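Local coordinates for protein multicopper oxidase (Arthrobacter sp. FB24, PDB 3GDC) that probably couples one-electron oxidation of small, laccase-type substrates to reduction of dioxygen to water, using copper centres, some of them shared between subunits of a trimer, at residues A15-F20 against S184-P189; R62-T67 against V166-G171; H86-H91 against A139-K144; G102-G105 against G109-A112; N219-H222 against F227-Y230. All blocks are in the same frame, centred on the assembly; numbering follows the deposited sequence.

Interaction 1. Residues A15-F20 against S184-P189; sequences AILRDF and SVNGLP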
# COMPACT_ATOMS: atom_id res chain seq x y z
N ALA A 15 15.28 25.03 -3.63
CA ALA A 15 14.74 25.76 -4.77
C ALA A 15 13.67 24.93 -5.48
O ALA A 15 12.57 25.43 -5.79
CB ALA A 15 15.86 26.12 -5.73
N ILE A 16 13.97 23.65 -5.69
CA ILE A 16 13.04 22.71 -6.34
C ILE A 16 11.71 22.63 -5.59
O ILE A 16 10.64 22.57 -6.20
CB ILE A 16 13.70 21.31 -6.47
CG1 ILE A 16 14.83 21.38 -7.50
CG2 ILE A 16 12.65 20.23 -6.84
CD1 ILE A 16 15.57 20.07 -7.74
N LEU A 17 11.79 22.67 -4.26
CA LEU A 17 10.64 22.57 -3.39
C LEU A 17 9.51 23.54 -3.77
O LEU A 17 8.33 23.19 -3.68
CB LEU A 17 11.08 22.80 -1.94
CG LEU A 17 10.13 22.60 -0.78
CD1 LEU A 17 9.79 21.12 -0.62
CD2 LEU A 17 10.84 23.14 0.46
N ARG A 18 9.87 24.73 -4.23
CA ARG A 18 8.87 25.76 -4.51
C ARG A 18 8.89 26.30 -5.95
O ARG A 18 8.20 27.27 -6.25
CB ARG A 18 8.98 26.89 -3.50
CG ARG A 18 8.61 26.48 -2.08
CD ARG A 18 8.69 27.67 -1.14
NE ARG A 18 8.31 27.34 0.23
CZ ARG A 18 9.15 26.99 1.19
NH1 ARG A 18 10.46 26.92 0.95
NH2 ARG A 18 8.69 26.71 2.40
N ASP A 19 9.65 25.65 -6.82
CA ASP A 19 9.78 26.08 -8.22
C ASP A 19 8.72 25.41 -9.12
O ASP A 19 8.95 24.34 -9.67
CB ASP A 19 11.21 25.78 -8.72
CG ASP A 19 11.48 26.30 -10.13
OD1 ASP A 19 10.58 26.90 -10.75
OD2 ASP A 19 12.62 26.12 -10.60
N PHE A 20 7.58 26.07 -9.27
CA PHE A 20 6.54 25.62 -10.19
C PHE A 20 6.73 26.35 -11.52
O PHE A 20 6.59 27.58 -11.61
CB PHE A 20 5.15 25.87 -9.60
CG PHE A 20 4.88 25.05 -8.36
CD1 PHE A 20 4.34 23.77 -8.47
CD2 PHE A 20 5.21 25.54 -7.10
CE1 PHE A 20 4.11 23.00 -7.33
CE2 PHE A 20 5.00 24.77 -5.96
CZ PHE A 20 4.44 23.50 -6.07
N SER A 184 16.28 10.19 -1.31
CA SER A 184 16.16 11.62 -1.09
C SER A 184 14.73 12.09 -1.27
O SER A 184 13.89 11.37 -1.80
CB SER A 184 17.11 12.41 -2.01
OG SER A 184 16.51 12.77 -3.25
N VAL A 185 14.46 13.30 -0.78
CA VAL A 185 13.35 14.10 -1.27
C VAL A 185 13.93 15.30 -2.01
O VAL A 185 14.75 16.06 -1.47
CB VAL A 185 12.33 14.49 -0.18
CG1 VAL A 185 13.01 14.98 1.11
CG2 VAL A 185 11.35 15.55 -0.70
N ASN A 186 13.53 15.46 -3.27
CA ASN A 186 14.01 16.57 -4.10
C ASN A 186 15.50 16.61 -4.47
O ASN A 186 16.02 17.66 -4.83
CB ASN A 186 13.51 17.92 -3.54
CG ASN A 186 12.03 18.10 -3.75
OD1 ASN A 186 11.40 17.29 -4.44
ND2 ASN A 186 11.46 19.16 -3.17
N GLY A 187 16.16 15.46 -4.41
CA GLY A 187 17.43 15.29 -5.09
C GLY A 187 18.65 14.95 -4.27
O GLY A 187 19.53 14.24 -4.76
N LEU A 188 18.73 15.45 -3.04
CA LEU A 188 19.94 15.27 -2.23
C LEU A 188 19.66 14.66 -0.86
O LEU A 188 18.93 15.25 -0.06
CB LEU A 188 20.66 16.60 -2.03
CG LEU A 188 21.20 17.38 -3.22
CD1 LEU A 188 21.86 18.66 -2.67
CD2 LEU A 188 22.20 16.52 -4.00
N PRO A 189 20.23 13.48 -0.59
CA PRO A 189 20.12 12.84 0.71
C PRO A 189 20.42 13.82 1.86
O PRO A 189 21.42 14.55 1.81
CB PRO A 189 21.20 11.76 0.64
CG PRO A 189 21.21 11.39 -0.79
CD PRO A 189 21.04 12.67 -1.52
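N186 points its amide at helix 13-18 and touches the side chains of I16 and L17. I16 uses two branches: CG2 meets the amide carbon and CD1 the backbone O. I16 CG2 lies 3.8 Å from N186 CG, and the two side chains slide past each other in opposite directions. At I16, chi1 of -69° sets CG2 on the side remote from the backbone N and CG1 beside it. The extended CG1 arm then carries CD1 to 3.8 Å from the backbone O of N186. The side chains of L17 and N186 cross at about a right angle. L17 CD1 is 3.6 Å from N186 ND2, and L17 CA is 3.5 Å from that same nitrogen.

The N186 backbone has positive phi (66°) and turns the chain out of strand 182-185. Its chi1 of -71° keeps CG beside the backbone N and sends the amide toward the helix. Two residues earlier, S184 OG accepts from G187 N at 3.0 Å, which makes an ST motif and braces the turn.

The amide is held from both ends by the neighbouring strand 163-172. N186 OD1 accepts from V168 N, and N186 ND2 donates to V166 O. The backbone of L17 also bonds to V166, so helix and turn meet on one strand.

No hydrogen bond links the two segments directly. The polar ends of N186 are satisfied by strand backbone, which leaves its carbons and the flank of its amide to pack on aliphatic groups. N186 O is buried with no partner in the model, probably unfavourable in itself, but the two amide bonds may offset this.

Interaction 2. Residues R62-T67 against V166-G171; sequences RIPGPT and VMVMNG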
# COMPACT_ATOMS: atom_id res chain seq x y z
N ARG A 62 18.73 18.89 -13.87
CA ARG A 62 18.33 18.77 -12.47
C ARG A 62 17.56 17.47 -12.26
O ARG A 62 16.87 16.98 -13.17
CB ARG A 62 17.45 19.96 -12.04
CG ARG A 62 16.24 20.18 -12.94
CD ARG A 62 14.96 20.20 -12.10
NE ARG A 62 14.61 21.54 -11.74
CZ ARG A 62 13.54 21.91 -11.05
NH1 ARG A 62 12.63 21.05 -10.59
NH2 ARG A 62 13.40 23.20 -10.83
N ILE A 63 17.70 16.91 -11.06
CA ILE A 63 16.95 15.74 -10.62
C ILE A 63 16.31 16.09 -9.28
O ILE A 63 17.03 16.42 -8.34
CB ILE A 63 17.88 14.50 -10.41
CG1 ILE A 63 18.62 14.13 -11.70
CG2 ILE A 63 17.07 13.33 -9.91
CD1 ILE A 63 19.65 13.03 -11.52
N PRO A 64 14.96 16.06 -9.18
CA PRO A 64 13.99 15.78 -10.24
C PRO A 64 14.03 16.87 -11.32
O PRO A 64 14.56 17.96 -11.08
CB PRO A 64 12.63 15.85 -9.52
CG PRO A 64 12.90 16.76 -8.32
CD PRO A 64 14.29 16.35 -7.90
N GLY A 65 13.45 16.56 -12.48
CA GLY A 65 13.29 17.51 -13.58
C GLY A 65 12.34 18.64 -13.22
O GLY A 65 11.84 18.72 -12.10
N PRO A 66 12.13 19.58 -14.16
CA PRO A 66 11.22 20.70 -13.92
C PRO A 66 9.86 20.24 -13.39
O PRO A 66 9.31 19.24 -13.86
CB PRO A 66 11.06 21.32 -15.32
CG PRO A 66 12.33 20.98 -16.02
CD PRO A 66 12.78 19.65 -15.48
N THR A 67 9.32 20.97 -12.42
CA THR A 67 7.96 20.73 -12.00
C THR A 67 7.06 21.58 -12.90
O THR A 67 7.03 22.81 -12.77
CB THR A 67 7.75 21.10 -10.52
OG1 THR A 67 8.67 20.33 -9.72
CG2 THR A 67 6.33 20.77 -10.10
N VAL A 166 6.41 21.14 -3.66
CA VAL A 166 6.50 19.84 -4.32
C VAL A 166 7.64 19.03 -3.71
O VAL A 166 8.74 19.53 -3.47
CB VAL A 166 6.63 19.95 -5.89
CG1 VAL A 166 7.83 20.79 -6.32
CG2 VAL A 166 6.65 18.57 -6.54
N MET A 167 7.35 17.75 -3.46
CA MET A 167 8.33 16.82 -2.91
C MET A 167 8.35 15.54 -3.73
O MET A 167 7.37 14.77 -3.74
CB MET A 167 7.98 16.50 -1.45
CG MET A 167 8.17 17.69 -0.53
SD MET A 167 8.01 17.20 1.19
CE MET A 167 8.54 18.73 1.99
N VAL A 168 9.47 15.31 -4.40
CA VAL A 168 9.65 14.09 -5.19
C VAL A 168 10.61 13.15 -4.44
O VAL A 168 11.76 13.51 -4.15
CB VAL A 168 10.19 14.38 -6.61
CG1 VAL A 168 10.33 13.09 -7.40
CG2 VAL A 168 9.28 15.40 -7.36
N MET A 169 10.10 11.97 -4.10
CA MET A 169 10.85 10.98 -3.35
C MET A 169 11.52 10.03 -4.33
O MET A 169 10.84 9.41 -5.16
CB MET A 169 9.93 10.18 -2.41
CG MET A 169 9.14 11.01 -1.42
SD MET A 169 8.09 9.98 -0.37
CE MET A 169 6.88 9.37 -1.56
N ASN A 170 12.84 9.91 -4.24
CA ASN A 170 13.57 9.04 -5.16
C ASN A 170 14.64 8.20 -4.46
O ASN A 170 14.78 8.23 -3.23
CB ASN A 170 14.23 9.87 -6.28
CG ASN A 170 15.37 10.75 -5.77
OD1 ASN A 170 15.68 10.73 -4.59
ND2 ASN A 170 15.99 11.52 -6.67
N GLY A 171 15.38 7.45 -5.27
CA GLY A 171 16.47 6.61 -4.79
C GLY A 171 17.62 6.69 -5.77
O GLY A 171 17.42 7.00 -6.96
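P64 and V168 meet at the centre of the seam between the two cupredoxin-like halves of this multicopper oxidase. A loop of the N-terminal half, 62-67, lies on strand 163-172 of the C-terminal half. Alternate residues V166, V168 and N170 face the loop.

The first shell is mostly apolar. The P64 ring and the V168 side chain slide past each other in opposite directions. At V168, chi1 of -179° leaves CG2 beside the backbone N, where it meets the ring. One step along, T67 and V166 reach toward each other tip to tip, with T67 OG1 3.5 Å from V166 CG1. That methyl sits between the backbone N and the carbonyl carbon of V166, since chi1 is 57°. At the other end, CG2 of I63 packs against the side-chain end of N170, the two side chains crossing at about a right angle. No hydrogen bond spans the contact.

The next shell sets the loop and the strand. The peptide bond before P64 is cis. Y147, on strand 147-153, touches both I63 and P64, and G65 shares a backbone bond with it. I16 of helix 13-18 touches P64 from the N-terminal arm. Within the sheet, M167 pairs by backbone with H208 and I210 of strand 205-211, which fixes strand 163-172 from its other edge.

At the middle of the seam, P64 CG and P64 CB are each 4.0 Å from V168 CG2.

Interaction 3. Residues H86-H91 against A139-K144; sequences HPHTIH and APHIAK. With CU (copper (II) ion), chain D.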
# COMPACT_ATOMS: atom_id res chain seq x y z
N HIS A 86 22.02 8.47 -25.20
CA HIS A 86 21.11 7.34 -25.37
C HIS A 86 19.75 7.85 -25.84
O HIS A 86 19.40 9.01 -25.59
CB HIS A 86 20.95 6.59 -24.04
CG HIS A 86 22.24 6.17 -23.41
ND1 HIS A 86 23.01 7.03 -22.65
CD2 HIS A 86 22.91 5.00 -23.45
CE1 HIS A 86 24.09 6.39 -22.24
NE2 HIS A 86 24.06 5.16 -22.71
N PRO A 87 18.96 6.98 -26.51
CA PRO A 87 17.60 7.40 -26.85
C PRO A 87 16.77 7.59 -25.59
O PRO A 87 16.99 6.89 -24.60
CB PRO A 87 17.05 6.21 -27.65
CG PRO A 87 17.85 5.04 -27.17
CD PRO A 87 19.24 5.61 -26.97
N HIS A 88 15.84 8.53 -25.62
CA HIS A 88 14.99 8.83 -24.48
C HIS A 88 13.60 9.24 -24.97
O HIS A 88 13.40 9.51 -26.17
CB HIS A 88 15.58 9.98 -23.63
CG HIS A 88 16.89 9.67 -22.98
ND1 HIS A 88 17.05 8.67 -22.04
CD2 HIS A 88 18.12 10.23 -23.13
CE1 HIS A 88 18.31 8.62 -21.66
NE2 HIS A 88 18.98 9.56 -22.30
N THR A 89 12.65 9.29 -24.05
CA THR A 89 11.33 9.83 -24.35
C THR A 89 10.85 10.67 -23.16
O THR A 89 11.56 10.78 -22.13
CB THR A 89 10.27 8.71 -24.62
OG1 THR A 89 9.95 8.06 -23.40
CG2 THR A 89 10.76 7.68 -25.64
N ILE A 90 9.67 11.27 -23.28
CA ILE A 90 8.93 11.71 -22.11
C ILE A 90 7.56 11.08 -22.16
O ILE A 90 6.78 11.31 -23.11
CB ILE A 90 8.76 13.25 -22.00
CG1 ILE A 90 10.08 14.00 -22.19
CG2 ILE A 90 8.10 13.60 -20.64
CD1 ILE A 90 9.94 15.54 -22.16
N HIS A 91 7.27 10.30 -21.13
CA HIS A 91 5.95 9.75 -20.94
C HIS A 91 5.25 10.50 -19.81
O HIS A 91 5.73 10.53 -18.66
CB HIS A 91 6.04 8.26 -20.60
CG HIS A 91 4.75 7.69 -20.15
ND1 HIS A 91 3.65 7.59 -20.98
CD2 HIS A 91 4.35 7.24 -18.93
CE1 HIS A 91 2.64 7.07 -20.31
NE2 HIS A 91 3.03 6.86 -19.06
N ALA A 139 14.14 0.35 -16.01
CA ALA A 139 14.64 0.71 -14.67
C ALA A 139 15.70 1.82 -14.67
O ALA A 139 15.50 2.83 -13.99
CB ALA A 139 15.12 -0.54 -13.88
N PRO A 140 16.82 1.65 -15.42
CA PRO A 140 17.81 2.72 -15.46
C PRO A 140 17.31 4.03 -16.08
O PRO A 140 17.76 5.09 -15.67
CB PRO A 140 18.94 2.14 -16.32
CG PRO A 140 18.34 1.01 -17.06
CD PRO A 140 17.25 0.48 -16.20
N HIS A 141 16.40 3.96 -17.04
CA HIS A 141 15.91 5.18 -17.68
C HIS A 141 15.09 6.06 -16.74
O HIS A 141 15.15 7.28 -16.85
CB HIS A 141 15.18 4.87 -18.99
CG HIS A 141 16.12 4.60 -20.13
ND1 HIS A 141 16.58 5.59 -20.97
CD2 HIS A 141 16.72 3.45 -20.53
CE1 HIS A 141 17.41 5.07 -21.85
NE2 HIS A 141 17.51 3.77 -21.61
N ILE A 142 14.39 5.46 -15.79
CA ILE A 142 13.73 6.24 -14.74
C ILE A 142 14.74 6.52 -13.60
O ILE A 142 14.90 7.67 -13.17
CB ILE A 142 12.46 5.55 -14.19
CG1 ILE A 142 11.42 5.36 -15.31
CG2 ILE A 142 11.83 6.37 -13.05
CD1 ILE A 142 10.22 4.49 -14.91
N ALA A 143 15.43 5.48 -13.15
CA ALA A 143 16.30 5.58 -11.97
C ALA A 143 17.50 6.52 -12.14
O ALA A 143 17.98 7.11 -11.16
CB ALA A 143 16.78 4.19 -11.54
N LYS A 144 17.98 6.68 -13.37
CA LYS A 144 19.09 7.59 -13.63
C LYS A 144 18.73 9.07 -13.52
O LYS A 144 19.62 9.92 -13.52
CB LYS A 144 19.79 7.28 -14.96
CG LYS A 144 20.47 5.90 -15.00
CD LYS A 144 21.95 5.97 -14.69
CE LYS A 144 22.74 6.44 -15.90
NZ LYS A 144 24.20 6.50 -15.59
CU CU D . 15.57 7.47 -21.25
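H88 and H141 bind the same copper ion, one from a loop and the other from helix 138-143. Metal coordination is the main link. H88 ND1 is 2.1 Å from the copper and H141 ND1 is 2.2 Å from it, with an angle of about 103° at the metal. C133 supplies its sulfur as a further ligand. Two histidines and a cysteine are the mark of a type 1 copper site in a cupredoxin fold.

The rings themselves meet rim to rim, and neither lies over the other. Their planes are inclined at 66°, and their centroids are 5.2 Å apart. H88 ND1 stands at the edge of the H141 ring, in its plane. The two ND1 atoms are 3.3 Å apart, but they face the shared metal and form no hydrogen bond. H141 chi1 of -79° keeps its ring beside the backbone N and lowers it from the helix toward the loop.

Van der Waals contacts add little. The buried carbonyl O of P87 lies 3.3 Å from H141 CE1. W57 also meets the H141 ring.

The loop runs on to H91, which binds another copper together with H222 of the second subunit. Soft sulfur and two imidazole nitrogens, H88 from one loop, C133 and H141 from a second region, probably tune this copper to receive electrons and pass them to the trinuclear cluster, as in related oxidases.

Interaction 4. Residues G102-G105 against G109-A112; sequences GTPG and GSIA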
# COMPACT_ATOMS: atom_id res chain seq x y z
N GLY A 102 4.83 8.93 -25.54
CA GLY A 102 6.26 8.71 -25.29
C GLY A 102 6.66 7.25 -25.14
O GLY A 102 7.59 6.93 -24.40
N THR A 103 5.96 6.36 -25.83
CA THR A 103 6.27 4.94 -25.76
C THR A 103 6.99 4.49 -27.03
O THR A 103 6.48 4.69 -28.13
CB THR A 103 4.99 4.11 -25.51
OG1 THR A 103 4.48 4.42 -24.22
CG2 THR A 103 5.27 2.62 -25.60
N PRO A 104 8.19 3.90 -26.90
CA PRO A 104 8.86 3.38 -28.10
C PRO A 104 7.96 2.42 -28.89
O PRO A 104 7.27 1.58 -28.29
CB PRO A 104 10.07 2.64 -27.52
CG PRO A 104 10.37 3.38 -26.26
CD PRO A 104 9.01 3.69 -25.69
N GLY A 105 7.95 2.57 -30.21
CA GLY A 105 7.13 1.72 -31.08
C GLY A 105 5.76 2.29 -31.38
O GLY A 105 5.05 1.79 -32.27
N GLY A 109 7.72 7.46 -31.06
CA GLY A 109 8.46 6.52 -30.22
C GLY A 109 9.74 7.09 -29.63
O GLY A 109 9.75 8.22 -29.14
N SER A 110 10.82 6.31 -29.67
CA SER A 110 12.12 6.73 -29.12
C SER A 110 12.65 7.98 -29.80
O SER A 110 12.62 8.10 -31.03
CB SER A 110 13.16 5.61 -29.26
OG SER A 110 12.73 4.43 -28.60
N ILE A 111 13.11 8.93 -28.99
CA ILE A 111 13.75 10.13 -29.52
C ILE A 111 15.26 9.92 -29.47
O ILE A 111 15.83 9.77 -28.39
CB ILE A 111 13.34 11.43 -28.75
CG1 ILE A 111 11.81 11.55 -28.61
CG2 ILE A 111 13.99 12.67 -29.38
CD1 ILE A 111 10.98 11.35 -29.91
N ALA A 112 15.88 9.86 -30.64
CA ALA A 112 17.31 9.60 -30.74
C ALA A 112 18.17 10.77 -30.25
O ALA A 112 17.71 11.92 -30.23
CB ALA A 112 17.69 9.23 -32.19
O HOH W 1 10.50 3.91 -31.26
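T103 and P104 turn back on G109 within one irregular loop of the N-terminal cupredoxin-like domain, between strands 91-92 and 116-122. Neither segment is helix or strand. Three glycines shape the backbone: G102, G105 and G109 all have positive phi. At G109, where phi is 61°, the two pieces come closest. Its CA lies 3.8 Å from the CA of P104, with no side chain to hold them apart.

No direct hydrogen bond crosses the contact. G109 CA makes a CA-H...O contact of 3.4 Å with T103 O, with an angle of 150° at the hydrogen. A water bridges the two segments. It accepts from G105 N at 3.1 Å and from S110 N at 2.9 Å, so two backbone N-H groups share one oxygen.

The surroundings fix both ends. G102 O accepts from T89 OG1, and I111 pairs by backbone with H88, a ligand of the type 1 copper. The CB of T103 points away from 109-112; its OG1 bonds to D101. T103 also packs on H224 of the second subunit, a copper ligand.

The side-chain contact is between P104 and S110. With chi1 at -58°, S110 OG sits beside its backbone N. It bonds to Q135 NE2 and also rests against the proline ring, 3.4 Å from P104 CB and 3.5 Å from P104 CG.

Interaction 5. Residues N219-H222 against F227-Y230; sequences NSFH and FFHY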
# COMPACT_ATOMS: atom_id res chain seq x y z
N ASN A 219 7.14 3.34 -0.93
CA ASN A 219 7.75 4.42 -0.17
C ASN A 219 6.70 4.93 0.81
O ASN A 219 5.52 4.62 0.68
CB ASN A 219 8.24 5.54 -1.10
CG ASN A 219 9.46 6.28 -0.54
OD1 ASN A 219 9.69 6.31 0.68
ND2 ASN A 219 10.24 6.88 -1.44
N SER A 220 7.14 5.68 1.83
CA SER A 220 6.19 6.29 2.74
C SER A 220 6.65 7.67 3.17
O SER A 220 7.75 8.12 2.81
CB SER A 220 5.90 5.38 3.94
OG SER A 220 7.06 5.20 4.73
N PHE A 221 5.78 8.35 3.91
CA PHE A 221 5.98 9.73 4.33
C PHE A 221 5.33 9.91 5.68
O PHE A 221 4.14 9.63 5.83
CB PHE A 221 5.31 10.69 3.33
CG PHE A 221 5.42 12.15 3.69
CD1 PHE A 221 6.35 12.97 3.06
CD2 PHE A 221 4.56 12.71 4.64
CE1 PHE A 221 6.44 14.33 3.39
CE2 PHE A 221 4.66 14.06 4.99
CZ PHE A 221 5.60 14.87 4.36
N HIS A 222 6.10 10.40 6.65
CA HIS A 222 5.57 10.66 7.98
C HIS A 222 6.07 12.00 8.47
O HIS A 222 7.23 12.33 8.26
CB HIS A 222 6.00 9.56 8.97
CG HIS A 222 5.69 9.87 10.40
ND1 HIS A 222 4.40 10.08 10.85
CD2 HIS A 222 6.48 10.01 11.48
CE1 HIS A 222 4.42 10.34 12.14
NE2 HIS A 222 5.67 10.30 12.55
N PHE A 227 -0.63 16.23 11.66
CA PHE A 227 -1.54 15.41 10.87
C PHE A 227 -1.92 16.20 9.63
O PHE A 227 -1.91 17.44 9.65
CB PHE A 227 -2.79 15.07 11.68
CG PHE A 227 -2.62 13.87 12.56
CD1 PHE A 227 -1.81 13.94 13.68
CD2 PHE A 227 -3.25 12.67 12.25
CE1 PHE A 227 -1.63 12.82 14.49
CE2 PHE A 227 -3.08 11.55 13.06
CZ PHE A 227 -2.26 11.64 14.17
N PHE A 228 -2.18 15.49 8.54
CA PHE A 228 -2.54 16.15 7.28
C PHE A 228 -3.74 15.47 6.65
O PHE A 228 -3.99 14.29 6.90
CB PHE A 228 -1.35 16.15 6.30
CG PHE A 228 -0.70 14.81 6.12
CD1 PHE A 228 -1.20 13.90 5.19
CD2 PHE A 228 0.44 14.46 6.86
CE1 PHE A 228 -0.62 12.65 5.01
CE2 PHE A 228 1.04 13.22 6.67
CZ PHE A 228 0.51 12.31 5.74
N HIS A 229 -4.49 16.22 5.83
CA HIS A 229 -5.48 15.62 4.96
C HIS A 229 -4.79 15.18 3.70
O HIS A 229 -3.94 15.91 3.17
CB HIS A 229 -6.61 16.60 4.65
CG HIS A 229 -7.60 16.75 5.77
ND1 HIS A 229 -7.55 17.78 6.68
CD2 HIS A 229 -8.63 15.96 6.14
CE1 HIS A 229 -8.52 17.64 7.56
NE2 HIS A 229 -9.20 16.54 7.26
N TYR A 230 -5.11 13.99 3.22
CA TYR A 230 -4.47 13.46 2.03
C TYR A 230 -5.45 13.27 0.88
O TYR A 230 -6.54 12.72 1.07
CB TYR A 230 -3.75 12.15 2.35
CG TYR A 230 -2.99 11.59 1.18
CD1 TYR A 230 -1.86 12.25 0.66
CD2 TYR A 230 -3.38 10.40 0.58
CE1 TYR A 230 -1.16 11.73 -0.42
CE2 TYR A 230 -2.67 9.87 -0.50
CZ TYR A 230 -1.57 10.54 -0.99
OH TYR A 230 -0.89 10.02 -2.06
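F228 receives the edge of F221, and this ring pair is the contact. F227 precedes it and turns to the third subunit, where its ring meets H129 of that subunit.

F228 opens strand 228-232. Its chi1 of 50° places the ring between the backbone N and the carbonyl carbon, turned inward to F221. F221 comes from strand 218-223, its ring swung opposite the backbone N (chi1 178°). The pair is an offset edge-to-face stack. The F221 edge points to the F228 face, with planes at 78° and centroids 5.9 Å apart. F221 CE2 and F221 CD2 are both 4.1 Å from F228 CE2. I246 and L256 touch both rings.

H229 faces the other way and meets the ring of Y242. Y230 returns inward, packs on I246 and L256, and its OH bonds to Q248.

No hydrogen bond joins the two segments, because their strands belong to different sheets. Beside F221, H222 points away from F228 and binds copper with H91 of the third subunit. Aromatic packing between two facing sheets, next to a histidine ligand at the subunit boundary, fits the beta sandwich of a cupredoxin domain in a trimeric two-domain multicopper oxidase.

How the interactions relate
Interactions 1 and 2 lie about 6 Å apart between centres and touch directly; their strands 182-185 and 163-172 are neighbours in one sheet. Interaction 2 also touches interaction 3, through I63 and K144, and interaction 5, through M167 and M169 against strand 218-223. Interactions 3 and 4 are about 11 Å apart between centres and also touch directly. Along the chain, interaction 4 falls within the span of 3, 3 within 2, and 2 within 1; interaction 5 follows. Interactions 4 and 5 are farthest apart, about 35 Å between centres. The seam thus separates copper-binding regions at opposite ends, each meeting another subunit.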